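Local coordinates for protein putative glucosidase lplD, ALPHA-GALACTURONIDASE (Bacillus subtilis, PDB 3FEF) that hydrolyses alpha-1,4-linked galacturonate oligomers, probably di-galacturonate in nature, releasing alpha-D-galacturonate with the help of NAD(+) and manganese, at residues 48-53 against 62-67; 171-176 against 325-330; 211-214 against 219-222; 255-260 against 279-284; 409-414 against 430-435. One frame throughout, in Å; residues are numbered along the deposited sequence.

Contact 1: residues 48-53 against 62-67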
# COMPACT_ATOMS: atom_id res chain seq x y z
N LYS A 48 -20.29 6.46 -45.58
CA LYS A 48 -20.69 7.86 -45.67
C LYS A 48 -19.70 8.83 -44.98
O LYS A 48 -19.42 9.90 -45.50
CB LYS A 48 -22.09 8.03 -45.11
CG LYS A 48 -23.16 7.43 -46.01
CD LYS A 48 -24.51 7.48 -45.36
CE LYS A 48 -25.54 6.74 -46.20
NZ LYS A 48 -26.89 6.86 -45.61
N ASN A 49 -19.20 8.45 -43.82
CA ASN A 49 -18.13 9.22 -43.20
C ASN A 49 -16.87 9.21 -44.04
O ASN A 49 -16.07 10.14 -44.01
CB ASN A 49 -17.83 8.70 -41.80
CG ASN A 49 -18.69 9.34 -40.74
OD1 ASN A 49 -19.21 10.43 -40.96
ND2 ASN A 49 -18.86 8.67 -39.60
N GLU A 50 -16.67 8.14 -44.79
CA GLU A 50 -15.50 8.06 -45.64
C GLU A 50 -15.60 9.10 -46.75
O GLU A 50 -14.61 9.75 -47.09
CB GLU A 50 -15.33 6.67 -46.22
CG GLU A 50 -14.29 6.59 -47.28
CD GLU A 50 -14.58 5.50 -48.29
OE1 GLU A 50 -14.33 4.31 -47.98
OE2 GLU A 50 -15.07 5.85 -49.39
N VAL A 51 -16.79 9.26 -47.32
CA VAL A 51 -16.99 10.20 -48.43
C VAL A 51 -16.94 11.65 -47.93
O VAL A 51 -16.30 12.50 -48.53
CB VAL A 51 -18.33 9.93 -49.17
CG1 VAL A 51 -18.61 11.01 -50.21
CG2 VAL A 51 -18.32 8.55 -49.81
N ILE A 52 -17.64 11.93 -46.84
CA ILE A 52 -17.53 13.24 -46.21
C ILE A 52 -16.09 13.53 -45.78
O ILE A 52 -15.58 14.63 -45.96
CB ILE A 52 -18.46 13.33 -45.01
CG1 ILE A 52 -19.92 13.24 -45.47
CG2 ILE A 52 -18.18 14.58 -44.21
CD1 ILE A 52 -20.90 12.89 -44.34
N GLY A 53 -15.41 12.53 -45.23
CA GLY A 53 -14.04 12.74 -44.78
C GLY A 53 -13.09 13.14 -45.90
O GLY A 53 -12.26 14.06 -45.75
N ARG A 62 -6.56 10.86 -45.62
CA ARG A 62 -7.33 9.97 -46.47
C ARG A 62 -8.14 9.00 -45.61
O ARG A 62 -7.60 8.30 -44.74
CB ARG A 62 -6.41 9.21 -47.43
CG ARG A 62 -7.05 7.98 -48.09
CD ARG A 62 -6.69 7.93 -49.57
NE ARG A 62 -5.99 6.70 -49.97
CZ ARG A 62 -5.56 6.46 -51.21
NH1 ARG A 62 -5.74 7.36 -52.18
NH2 ARG A 62 -4.93 5.32 -51.50
N TYR A 63 -9.44 8.98 -45.85
CA TYR A 63 -10.34 8.12 -45.10
C TYR A 63 -10.70 6.90 -45.92
O TYR A 63 -10.87 6.99 -47.12
CB TYR A 63 -11.61 8.89 -44.77
CG TYR A 63 -11.38 10.00 -43.77
CD1 TYR A 63 -10.89 11.24 -44.18
CD2 TYR A 63 -11.62 9.79 -42.42
CE1 TYR A 63 -10.67 12.25 -43.27
CE2 TYR A 63 -11.40 10.80 -41.49
CZ TYR A 63 -10.93 12.02 -41.93
OH TYR A 63 -10.72 13.01 -41.01
N GLU A 64 -10.80 5.75 -45.25
CA GLU A 64 -11.23 4.52 -45.89
C GLU A 64 -12.14 3.72 -44.93
O GLU A 64 -11.71 3.31 -43.85
CB GLU A 64 -10.01 3.68 -46.29
CG GLU A 64 -10.32 2.54 -47.26
CD GLU A 64 -9.32 1.38 -47.19
OE1 GLU A 64 -8.23 1.53 -46.58
OE2 GLU A 64 -9.64 0.29 -47.74
N ALA A 65 -13.39 3.48 -45.33
CA ALA A 65 -14.25 2.52 -44.62
C ALA A 65 -13.76 1.08 -44.83
O ALA A 65 -13.62 0.64 -45.96
CB ALA A 65 -15.68 2.64 -45.08
N VAL A 66 -13.50 0.36 -43.74
CA VAL A 66 -13.01 -1.02 -43.83
C VAL A 66 -13.98 -1.97 -43.13
O VAL A 66 -14.76 -1.56 -42.26
CB VAL A 66 -11.60 -1.18 -43.20
CG1 VAL A 66 -10.58 -0.31 -43.94
CG2 VAL A 66 -11.65 -0.83 -41.72
N SER A 67 -13.91 -3.25 -43.50
CA SER A 67 -14.97 -4.20 -43.16
C SER A 67 -14.72 -4.99 -41.88
O SER A 67 -15.64 -5.60 -41.36
CB SER A 67 -15.17 -5.19 -44.30
OG SER A 67 -13.92 -5.77 -44.65

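Contact 2: residues 171-176 against 325-330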
# COMPACT_ATOMS: atom_id res chain seq x y z
N GLU A 171 -16.73 16.97 -20.29
CA GLU A 171 -17.51 17.63 -19.25
C GLU A 171 -16.71 18.70 -18.51
O GLU A 171 -17.22 19.78 -18.24
CB GLU A 171 -18.07 16.60 -18.25
CG GLU A 171 -19.32 15.90 -18.76
CD GLU A 171 -20.33 16.88 -19.35
OE1 GLU A 171 -20.96 17.65 -18.59
OE2 GLU A 171 -20.49 16.90 -20.59
N VAL A 172 -15.45 18.41 -18.19
CA VAL A 172 -14.66 19.37 -17.44
C VAL A 172 -14.51 20.69 -18.24
O VAL A 172 -14.43 21.76 -17.66
CB VAL A 172 -13.30 18.80 -17.04
CG1 VAL A 172 -12.48 19.86 -16.33
CG2 VAL A 172 -13.47 17.55 -16.15
N PHE A 173 -14.50 20.61 -19.57
CA PHE A 173 -14.36 21.83 -20.36
C PHE A 173 -15.49 22.80 -20.09
O PHE A 173 -15.29 24.02 -20.04
CB PHE A 173 -14.24 21.53 -21.87
CG PHE A 173 -13.14 20.57 -22.20
CD1 PHE A 173 -12.01 20.47 -21.39
CD2 PHE A 173 -13.23 19.75 -23.32
CE1 PHE A 173 -11.00 19.57 -21.67
CE2 PHE A 173 -12.22 18.84 -23.63
CZ PHE A 173 -11.10 18.75 -22.80
N GLY A 174 -16.69 22.26 -19.89
CA GLY A 174 -17.88 23.09 -19.64
C GLY A 174 -17.81 23.82 -18.31
O GLY A 174 -18.36 24.90 -18.16
N THR A 175 -17.13 23.23 -17.33
CA THR A 175 -16.97 23.90 -16.06
C THR A 175 -15.89 24.96 -16.14
O THR A 175 -16.00 26.02 -15.52
CB THR A 175 -16.67 22.90 -14.92
OG1 THR A 175 -17.76 21.97 -14.85
CG2 THR A 175 -16.60 23.65 -13.60
N GLN A 176 -14.85 24.69 -16.91
CA GLN A 176 -13.86 25.70 -17.19
C GLN A 176 -14.47 26.93 -17.89
O GLN A 176 -14.12 28.06 -17.57
CB GLN A 176 -12.74 25.11 -18.02
CG GLN A 176 -11.71 24.38 -17.20
CD GLN A 176 -10.68 23.73 -18.06
OE1 GLN A 176 -11.00 22.81 -18.82
NE2 GLN A 176 -9.43 24.19 -17.97
N GLY A 325 -13.48 22.09 -30.19
CA GLY A 325 -13.45 22.28 -28.75
C GLY A 325 -12.95 21.03 -28.03
O GLY A 325 -12.71 21.06 -26.83
N GLU A 326 -12.78 19.94 -28.76
CA GLU A 326 -12.28 18.68 -28.16
C GLU A 326 -10.76 18.68 -28.13
O GLU A 326 -10.14 19.46 -28.83
CB GLU A 326 -12.81 17.47 -28.94
CG GLU A 326 -14.33 17.37 -28.95
CD GLU A 326 -14.93 17.37 -27.54
OE1 GLU A 326 -14.19 17.15 -26.56
OE2 GLU A 326 -16.16 17.59 -27.42
N GLU A 327 -10.16 17.80 -27.34
CA GLU A 327 -8.69 17.70 -27.26
C GLU A 327 -8.12 16.45 -27.95
O GLU A 327 -6.90 16.26 -28.02
CB GLU A 327 -8.21 17.76 -25.80
CG GLU A 327 -8.56 19.06 -25.06
CD GLU A 327 -7.56 20.20 -25.30
OE1 GLU A 327 -6.74 20.12 -26.24
OE2 GLU A 327 -7.60 21.19 -24.54
N GLY A 328 -9.00 15.61 -28.49
CA GLY A 328 -8.57 14.39 -29.15
C GLY A 328 -7.34 14.56 -30.02
O GLY A 328 -6.30 13.92 -29.80
N VAL A 329 -7.46 15.43 -31.01
CA VAL A 329 -6.37 15.66 -31.96
C VAL A 329 -5.13 16.31 -31.34
O VAL A 329 -3.99 16.00 -31.73
CB VAL A 329 -6.87 16.48 -33.13
CG1 VAL A 329 -5.71 16.92 -34.02
CG2 VAL A 329 -7.90 15.65 -33.90
N ASN A 330 -5.34 17.24 -30.41
CA ASN A 330 -4.25 17.80 -29.64
C ASN A 330 -3.51 16.70 -28.88
O ASN A 330 -2.29 16.70 -28.79
CB ASN A 330 -4.77 18.84 -28.66
CG ASN A 330 -5.18 20.14 -29.34
OD1 ASN A 330 -4.80 20.40 -30.49
ND2 ASN A 330 -5.95 20.96 -28.64

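Contact 3: residues 211-214 against 219-222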
# COMPACT_ATOMS: atom_id res chain seq x y z
N THR A 211 -10.76 21.02 -6.86
CA THR A 211 -10.42 21.39 -5.49
C THR A 211 -9.49 22.61 -5.45
O THR A 211 -9.30 23.22 -4.41
CB THR A 211 -9.75 20.20 -4.79
OG1 THR A 211 -8.60 19.82 -5.55
CG2 THR A 211 -10.69 19.03 -4.75
N LYS A 212 -8.90 22.95 -6.60
CA LYS A 212 -8.08 24.15 -6.71
C LYS A 212 -8.24 24.65 -8.14
O LYS A 212 -8.36 23.84 -9.07
CB LYS A 212 -6.59 23.87 -6.47
CG LYS A 212 -6.24 23.12 -5.20
CD LYS A 212 -4.87 22.45 -5.38
CE LYS A 212 -4.43 21.70 -4.13
NZ LYS A 212 -3.41 20.64 -4.44
N ALA A 213 -8.23 25.96 -8.30
CA ALA A 213 -8.45 26.58 -9.58
C ALA A 213 -7.91 28.01 -9.58
O ALA A 213 -7.97 28.73 -8.58
CB ALA A 213 -9.93 26.57 -9.91
N SER A 214 -7.36 28.41 -10.71
CA SER A 214 -6.82 29.74 -10.80
C SER A 214 -6.92 30.26 -12.21
O SER A 214 -6.96 29.48 -13.20
CB SER A 214 -5.36 29.74 -10.35
OG SER A 214 -4.57 28.90 -11.18
N ASP A 219 -6.95 33.21 -7.26
CA ASP A 219 -7.59 31.99 -6.77
C ASP A 219 -9.08 32.03 -7.10
O ASP A 219 -9.78 32.95 -6.70
CB ASP A 219 -7.41 31.89 -5.27
CG ASP A 219 -7.88 30.56 -4.72
OD1 ASP A 219 -8.63 29.85 -5.41
OD2 ASP A 219 -7.51 30.25 -3.57
N LEU A 220 -9.58 31.03 -7.83
CA LEU A 220 -10.97 31.06 -8.26
C LEU A 220 -11.92 30.48 -7.23
O LEU A 220 -13.13 30.69 -7.34
CB LEU A 220 -11.17 30.36 -9.62
CG LEU A 220 -10.33 30.95 -10.77
CD1 LEU A 220 -10.66 30.28 -12.10
CD2 LEU A 220 -10.53 32.43 -10.86
N LEU A 221 -11.41 29.76 -6.23
CA LEU A 221 -12.34 29.08 -5.32
C LEU A 221 -13.16 30.01 -4.44
O LEU A 221 -14.36 29.78 -4.29
CB LEU A 221 -11.68 27.95 -4.49
CG LEU A 221 -12.19 26.65 -5.13
CD1 LEU A 221 -11.23 26.15 -6.22
CD2 LEU A 221 -12.50 25.58 -4.11
N PRO A 222 -12.53 31.04 -3.86
CA PRO A 222 -13.26 32.06 -3.09
C PRO A 222 -14.27 32.80 -3.94
O PRO A 222 -15.34 33.14 -3.46
CB PRO A 222 -12.14 33.01 -2.63
CG PRO A 222 -10.94 32.11 -2.51
CD PRO A 222 -11.07 31.17 -3.70
O HOH W 1 -7.78 27.42 -5.78

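Contact 4: residues 255-260 against 279-284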
# COMPACT_ATOMS: atom_id res chain seq x y z
N ALA A 255 -24.81 22.21 -9.44
CA ALA A 255 -23.42 22.46 -9.12
C ALA A 255 -23.27 23.39 -7.92
O ALA A 255 -22.40 23.17 -7.07
CB ALA A 255 -22.66 23.02 -10.34
N PHE A 256 -24.10 24.43 -7.85
CA PHE A 256 -24.02 25.34 -6.70
C PHE A 256 -24.41 24.63 -5.42
O PHE A 256 -23.81 24.85 -4.38
CB PHE A 256 -24.89 26.60 -6.89
CG PHE A 256 -24.43 27.49 -8.00
CD1 PHE A 256 -23.07 27.70 -8.21
CD2 PHE A 256 -25.33 28.11 -8.84
CE1 PHE A 256 -22.62 28.52 -9.25
CE2 PHE A 256 -24.89 28.94 -9.88
CZ PHE A 256 -23.54 29.14 -10.08
N ASP A 257 -25.42 23.78 -5.51
CA ASP A 257 -25.91 23.06 -4.35
C ASP A 257 -24.85 22.08 -3.83
O ASP A 257 -24.63 22.00 -2.64
CB ASP A 257 -27.21 22.33 -4.70
CG ASP A 257 -27.91 21.74 -3.48
OD1 ASP A 257 -28.40 22.53 -2.65
OD2 ASP A 257 -27.97 20.48 -3.35
N LEU A 258 -24.19 21.35 -4.73
CA LEU A 258 -23.12 20.42 -4.33
C LEU A 258 -21.94 21.18 -3.76
O LEU A 258 -21.34 20.74 -2.78
CB LEU A 258 -22.66 19.57 -5.50
CG LEU A 258 -23.79 18.75 -6.12
CD1 LEU A 258 -23.25 17.76 -7.12
CD2 LEU A 258 -24.58 18.04 -5.05
N PHE A 259 -21.60 22.32 -4.36
CA PHE A 259 -20.51 23.14 -3.79
C PHE A 259 -20.74 23.51 -2.32
O PHE A 259 -19.84 23.39 -1.51
CB PHE A 259 -20.22 24.42 -4.58
CG PHE A 259 -19.15 25.27 -3.94
CD1 PHE A 259 -17.80 24.96 -4.14
CD2 PHE A 259 -19.48 26.33 -3.10
CE1 PHE A 259 -16.78 25.73 -3.54
CE2 PHE A 259 -18.46 27.10 -2.48
CZ PHE A 259 -17.13 26.80 -2.70
N GLU A 260 -21.93 24.02 -2.00
CA GLU A 260 -22.27 24.44 -0.62
C GLU A 260 -22.13 23.27 0.33
O GLU A 260 -21.75 23.43 1.47
CB GLU A 260 -23.72 24.91 -0.53
CG GLU A 260 -24.04 26.01 -1.49
CD GLU A 260 -23.25 27.23 -1.18
OE1 GLU A 260 -22.90 27.39 0.00
OE2 GLU A 260 -22.96 28.02 -2.12
N GLY A 279 -30.77 13.31 -3.83
CA GLY A 279 -31.18 14.71 -3.91
C GLY A 279 -32.58 14.81 -4.48
O GLY A 279 -33.13 13.82 -4.94
N PRO A 280 -33.17 16.01 -4.43
CA PRO A 280 -34.46 16.25 -5.08
C PRO A 280 -34.31 16.36 -6.58
O PRO A 280 -35.31 16.43 -7.30
CB PRO A 280 -34.89 17.61 -4.51
CG PRO A 280 -33.61 18.26 -4.04
CD PRO A 280 -32.74 17.14 -3.58
N TYR A 281 -33.07 16.35 -7.07
CA TYR A 281 -32.76 16.75 -8.45
C TYR A 281 -33.55 16.05 -9.55
O TYR A 281 -34.17 16.70 -10.39
CB TYR A 281 -31.27 16.56 -8.74
CG TYR A 281 -30.38 17.07 -7.63
CD1 TYR A 281 -30.50 18.38 -7.14
CD2 TYR A 281 -29.41 16.26 -7.07
CE1 TYR A 281 -29.68 18.85 -6.15
CE2 TYR A 281 -28.58 16.72 -6.06
CZ TYR A 281 -28.71 18.02 -5.61
OH TYR A 281 -27.89 18.48 -4.60
N LEU A 282 -33.49 14.73 -9.55
CA LEU A 282 -34.01 13.93 -10.67
C LEU A 282 -35.53 13.93 -10.71
O LEU A 282 -36.13 13.67 -11.75
CB LEU A 282 -33.49 12.50 -10.59
CG LEU A 282 -32.01 12.32 -10.95
CD1 LEU A 282 -31.60 10.85 -10.77
CD2 LEU A 282 -31.77 12.79 -12.38
N LYS A 283 -36.16 14.22 -9.58
CA LYS A 283 -37.62 14.23 -9.51
C LYS A 283 -38.21 15.61 -9.74
O LYS A 283 -39.39 15.72 -9.98
CB LYS A 283 -38.09 13.65 -8.17
CG LYS A 283 -37.69 12.18 -8.04
CD LYS A 283 -37.99 11.59 -6.67
CE LYS A 283 -38.11 10.07 -6.77
NZ LYS A 283 -38.69 9.47 -5.53
N GLN A 284 -37.39 16.65 -9.67
CA GLN A 284 -37.87 18.01 -9.92
C GLN A 284 -36.87 18.73 -10.80
O GLN A 284 -36.34 19.76 -10.41
CB GLN A 284 -38.06 18.78 -8.60
CG GLN A 284 -39.03 18.12 -7.62
CD GLN A 284 -38.97 18.74 -6.22
OE1 GLN A 284 -38.81 19.95 -6.05
NE2 GLN A 284 -39.12 17.90 -5.19

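Contact 5: residues 409-414 against 430-435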
# COMPACT_ATOMS: atom_id res chain seq x y z
N GLY A 409 -25.23 -12.69 -10.57
CA GLY A 409 -25.35 -12.49 -9.14
C GLY A 409 -24.53 -11.29 -8.68
O GLY A 409 -25.02 -10.42 -7.97
N LEU A 410 -23.28 -11.22 -9.12
CA LEU A 410 -22.41 -10.11 -8.72
C LEU A 410 -22.90 -8.76 -9.28
O LEU A 410 -22.84 -7.73 -8.59
CB LEU A 410 -20.96 -10.37 -9.12
CG LEU A 410 -20.02 -9.20 -8.82
CD1 LEU A 410 -19.85 -9.04 -7.31
CD2 LEU A 410 -18.67 -9.39 -9.50
N ALA A 411 -23.39 -8.78 -10.51
CA ALA A 411 -23.95 -7.58 -11.14
C ALA A 411 -25.17 -7.06 -10.37
O ALA A 411 -25.39 -5.86 -10.28
CB ALA A 411 -24.31 -7.86 -12.59
N PHE A 412 -25.96 -7.97 -9.83
CA PHE A 412 -27.12 -7.57 -9.03
C PHE A 412 -26.70 -6.90 -7.71
O PHE A 412 -27.35 -5.97 -7.25
CB PHE A 412 -28.04 -8.77 -8.76
CG PHE A 412 -29.32 -8.40 -8.07
CD1 PHE A 412 -30.10 -7.35 -8.55
CD2 PHE A 412 -29.73 -9.06 -6.93
CE1 PHE A 412 -31.26 -6.99 -7.92
CE2 PHE A 412 -30.89 -8.71 -6.29
CZ PHE A 412 -31.67 -7.67 -6.78
N GLN A 413 -25.61 -7.38 -7.12
CA GLN A 413 -25.02 -6.72 -5.95
C GLN A 413 -24.66 -5.27 -6.25
O GLN A 413 -24.98 -4.38 -5.47
CB GLN A 413 -23.79 -7.47 -5.46
CG GLN A 413 -24.10 -8.91 -5.08
CD GLN A 413 -25.12 -8.97 -3.97
OE1 GLN A 413 -26.07 -9.76 -4.03
NE2 GLN A 413 -24.95 -8.12 -2.97
N ALA A 414 -24.01 -5.03 -7.38
CA ALA A 414 -23.70 -3.66 -7.77
C ALA A 414 -25.02 -2.89 -7.96
O ALA A 414 -25.21 -1.81 -7.39
CB ALA A 414 -22.85 -3.64 -9.05
N GLN A 430 -36.66 -8.01 -9.76
CA GLN A 430 -37.55 -8.13 -10.90
C GLN A 430 -37.19 -7.09 -11.97
O GLN A 430 -37.03 -7.41 -13.15
CB GLN A 430 -39.01 -8.00 -10.45
CG GLN A 430 -40.01 -8.24 -11.56
CD GLN A 430 -40.02 -9.69 -12.01
OE1 GLN A 430 -40.34 -10.58 -11.22
NE2 GLN A 430 -39.67 -9.94 -13.27
N LEU A 431 -37.05 -5.84 -11.55
CA LEU A 431 -36.54 -4.80 -12.46
C LEU A 431 -35.24 -5.24 -13.15
O LEU A 431 -35.13 -5.20 -14.36
CB LEU A 431 -36.34 -3.47 -11.72
CG LEU A 431 -35.73 -2.32 -12.54
CD1 LEU A 431 -36.59 -2.01 -13.73
CD2 LEU A 431 -35.56 -1.08 -11.68
N PHE A 432 -34.26 -5.67 -12.36
CA PHE A 432 -32.96 -6.06 -12.90
C PHE A 432 -33.08 -7.15 -13.97
O PHE A 432 -32.53 -7.02 -15.05
CB PHE A 432 -32.03 -6.49 -11.76
CG PHE A 432 -30.67 -7.02 -12.20
CD1 PHE A 432 -29.64 -6.16 -12.51
CD2 PHE A 432 -30.41 -8.39 -12.21
CE1 PHE A 432 -28.38 -6.65 -12.88
CE2 PHE A 432 -29.16 -8.89 -12.59
CZ PHE A 432 -28.15 -8.03 -12.92
N ASN A 433 -33.78 -8.23 -13.65
CA ASN A 433 -34.00 -9.31 -14.62
C ASN A 433 -34.72 -8.85 -15.90
O ASN A 433 -34.38 -9.29 -16.99
CB ASN A 433 -34.75 -10.47 -13.98
CG ASN A 433 -33.92 -11.18 -12.91
OD1 ASN A 433 -32.69 -11.18 -12.97
ND2 ASN A 433 -34.60 -11.79 -11.95
N ASP A 434 -35.70 -7.97 -15.75
CA ASP A 434 -36.41 -7.44 -16.92
C ASP A 434 -35.46 -6.65 -17.82
O ASP A 434 -35.56 -6.72 -19.05
CB ASP A 434 -37.58 -6.56 -16.48
CG ASP A 434 -38.74 -7.36 -15.93
OD1 ASP A 434 -38.78 -8.57 -16.20
OD2 ASP A 434 -39.62 -6.80 -15.22
N MSE A 435 -34.54 -5.92 -17.21
CA MSE A 435 -33.60 -5.08 -17.95
C MSE A 435 -32.53 -5.91 -18.64
O MSE A 435 -32.03 -5.53 -19.70
CB MSE A 435 -32.95 -4.03 -17.03
CG MSE A 435 -33.92 -2.98 -16.54
SE MSE A 435 -33.11 -1.72 -15.33
CE MSE A 435 -32.18 -0.58 -16.63

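Contact 1: residues 48-53 against 62-67
Glu50 reaches Ala65 because its first torsion sets CG opposite the backbone N (chi1 170°) and the rest of the chain runs out extended. Tyr63 is turned the other way at chi1, with CG beside its own backbone N (chi1 -69°). This lays its ring against the backbone of Gly53. Glu50 OE1 accepts a hydrogen bond from Ala65 N at 2.9 Å, through the lone pair that faces away from OE2. The bond is fairly straight, with an N-H...O angle of 160°. On the way there, Glu50 CG passes the backbone of the strand, 3.4 Å from Tyr63 O. The carboxylate thus ties the helix to the backbone of the strand. Gly53 packs on a face of the tyrosine ring as a CH-pi contact, its CA 3.9 Å from the ring centroid. Lacking a side chain, Gly53 lets the ring come this close: Tyr63 CD1 is 3.4 Å from Gly53 C. The helix and strand segments run nearly antiparallel, with axes 7.1 Å apart at closest approach. They belong to the beta-alpha-beta unit of strand 34-39, helix 43-53 and strand 61-66 in the Rossmann-like domain. Strand 61-66 is the outermost strand on its side of the parallel sheet within the chain. Tyr63 also touches helix 18-28, and Ile52 packs on helix 295-314.

Contact 2: residues 171-176 against 325-330
The Phe173 ring points from its helix at the turn formed by Gly325, Glu326 and Glu327. Three groups of that turn meet neighbouring atoms along one side of the ring. Glu327 comes nearest, through a methylene: its CG lies 3.4 Å from Phe173 CZ. The approach is oblique to the ring, and the carboxylate plane of Glu327 stands 70° from the ring plane. Glu326 meets the ring at its edge, with OE1 close to the ring plane and 3.9 Å from Phe173 CE2. Its carboxylate is turned 44° from the ring. Gly325 adds its carbonyl oxygen, O, 3.8 Å from Phe173 CD2. No hydrogen bond crosses between the segments.

The contact joins helix 171-187, in the Rossmann-type part of this family 4 glycosidase, to the turn leading into helix 328-335 in the C-terminal part. It lies beside the catalytic region. His170, probably the proton donor, directly precedes the first helix segment, and Glu326 OE2 makes a weak hydrogen bond to its ND1. Glu326 also touches Trp18 of the predicted NAD(+) site.

Glu327 is bent at chi2 (-84°), which turns its carboxylate back from the ring-contacting CG. Glu327 OE1 takes a nearly straight hydrogen bond of 2.7 Å from Asn330 ND2, on the syn side but tilted out of the carboxylate plane. OE2 forms a salt bridge with Arg194, which also makes a cation-pi contact with Phe173. Gly325 has a positive phi, a backbone shape that suits glycine.

Contact 3: residues 211-214 against 219-222
Thr211 meets Leu221 through its backbone. Its carbonyl O lies 3.9 Å from Leu221 CD1, while its OG1 is hydrogen-bonded to Asn200 ND2 on the neighbouring strand. At Lys212 the same methyl packs against the backbone, with CD1 of Leu221 3.8 Å from the lysine CA. Ala213 is the centre of the contact. Its CB touches both Leu220 CB and Leu221 CD1, so two consecutive leucines cover it. The carbonyl O of Ala213 accepts a hydrogen bond from Leu220 N at 2.9 Å. The N-H points almost straight at the oxygen (176°), but the donor sits above the carbonyl plane, 43° out of it. Ala213 N donates to a water at 2.9 Å, and this water donates in turn to Asp219 OD1 at 2.6 Å. Ser214 forms an antiparallel, non-hydrogen-bonded pair with Asp219. The CA of Ser214 packs 3.7 Å from Leu220 CG.

The contact closes a short beta hairpin that runs straight into helix 220-231. Asp219 is both the strand partner of Ser214 and the N-cap of that helix. Its CG stands opposite the backbone N (chi1 -172°), and Asp219 OD1 accepts the capping bond from Leu221 N at 2.9 Å, from above the carboxylate plane. Leu220 also packs on helix 171-187. Arg370 of a second subunit lies against Ser214 and Asp219.

OD1 of Asp219 therefore serves two donors, the helix N-terminal amide and the water. The positive end of the helix dipole would probably favour the charged carboxylate here.

Contact 4: residues 255-260 against 279-284
This contact joins helix 253-262 to the loop before helix 295-314, both within the C-terminal domain of the family 4 glycosidase, at an interface between subunits. It is carried by Asp257, Leu258 and Tyr281. Tyr281 extends its ring from the loop toward the helix and puts its hydroxyl beside the aspartate. Tyr281 OH appears to donate a hydrogen bond to Asp257 OD2. Tyr281 OH and Asp257 OD2 are 2.4 Å apart, shorter than a normal hydrogen bond, so the exact length is doubtful. OD2 lies at the edge of the ring, near its plane, whereas the carboxylate as a whole is turned steeply, its plane 77° from that of the ring. Asp257 has CG opposite its backbone N (chi1 -171°), which carries the carboxylate out from the helix to meet the hydroxyl. Leu258 approaches the same end of the tyrosine obliquely. Its CD2 methyl is 3.4 Å from Tyr281 OH and 4.2 Å from CZ of that ring. Trp288 packs edge-to-face with Tyr281.

Arg425 of a third subunit joins the pair. Its NH2 forms a salt bridge with Asp257 OD2, an ion pair between chains, and its NH1 is hydrogen-bonded to Tyr281 OH. A bound sulfate ion, probably from the crystallisation liquor, lies about 5 Å from the side chain of Asp257.

Arg425 of the third subunit thus meets both the helix, at Asp257 OD2, and the loop, at Tyr281 OH. The arginine would probably stabilise the negative carboxylate. Within the chain, the tyrosine hydroxyl appears to link the loop to the helix as well.

Contact 5: residues 409-414 against 430-435
Phe412 and Phe432 pack two C-terminal helices together, helix 408-417 and helix 425-435. The contact is a buried helix-helix packing, and no hydrogen bond crosses it. The aromatic part is an oblique pair. The ring centroids are 5.3 Å apart and the planes are inclined at 45°. CD1 of Phe412 lies over a face of the other ring, 3.7 Å from Phe432 CG. Both phenylalanines have CG opposite the backbone N (chi1 -174° for Phe412 and 175° for Phe432). Phe432 points at the other helix, and Phe412 leaves its helix at the side, so that its CB and CD1 lie over the Phe432 ring. A CH-pi contact adds to the pair: Phe412 CB is 4.2 Å from the centroid of the Phe432 ring.

A further apolar contact comes from Ala411, whose methyl meets the far end of the Phe432 ring. Other helices pack on the same residues. Ala411 also touches helix 112-136 and helix 383-405, while Phe432 packs on Ile117 and stacks edge-to-face with Phe415. Leu410 and Gln413 also meet a third subunit. The contact at the far end of the ring is between Ala411 CB and Phe432 CZ, 3.9 Å apart.

Overall arrangement
Contact 2 lies nearest the catalytic region and the middle of the chain, about 10 Å from the chain centre to its own. The side chain of Glu326 is about 9 Å from the bound magnesium ion, which Cys169 and His206 hold. Contacts 3 and 4 are nested in the chain loop that contact 2 closes. Each comes within about 7 Å of contact 2 by nearest atoms, and within about 4 Å of the other. Contact 1 lies in the part that probably binds NAD(+), on the opposite side of the chain's centre from contacts 3 and 4. Contacts 4 and 5, with centres about 27 Å apart, both touch the third subunit of the tetramer, and contact 3 touches the second.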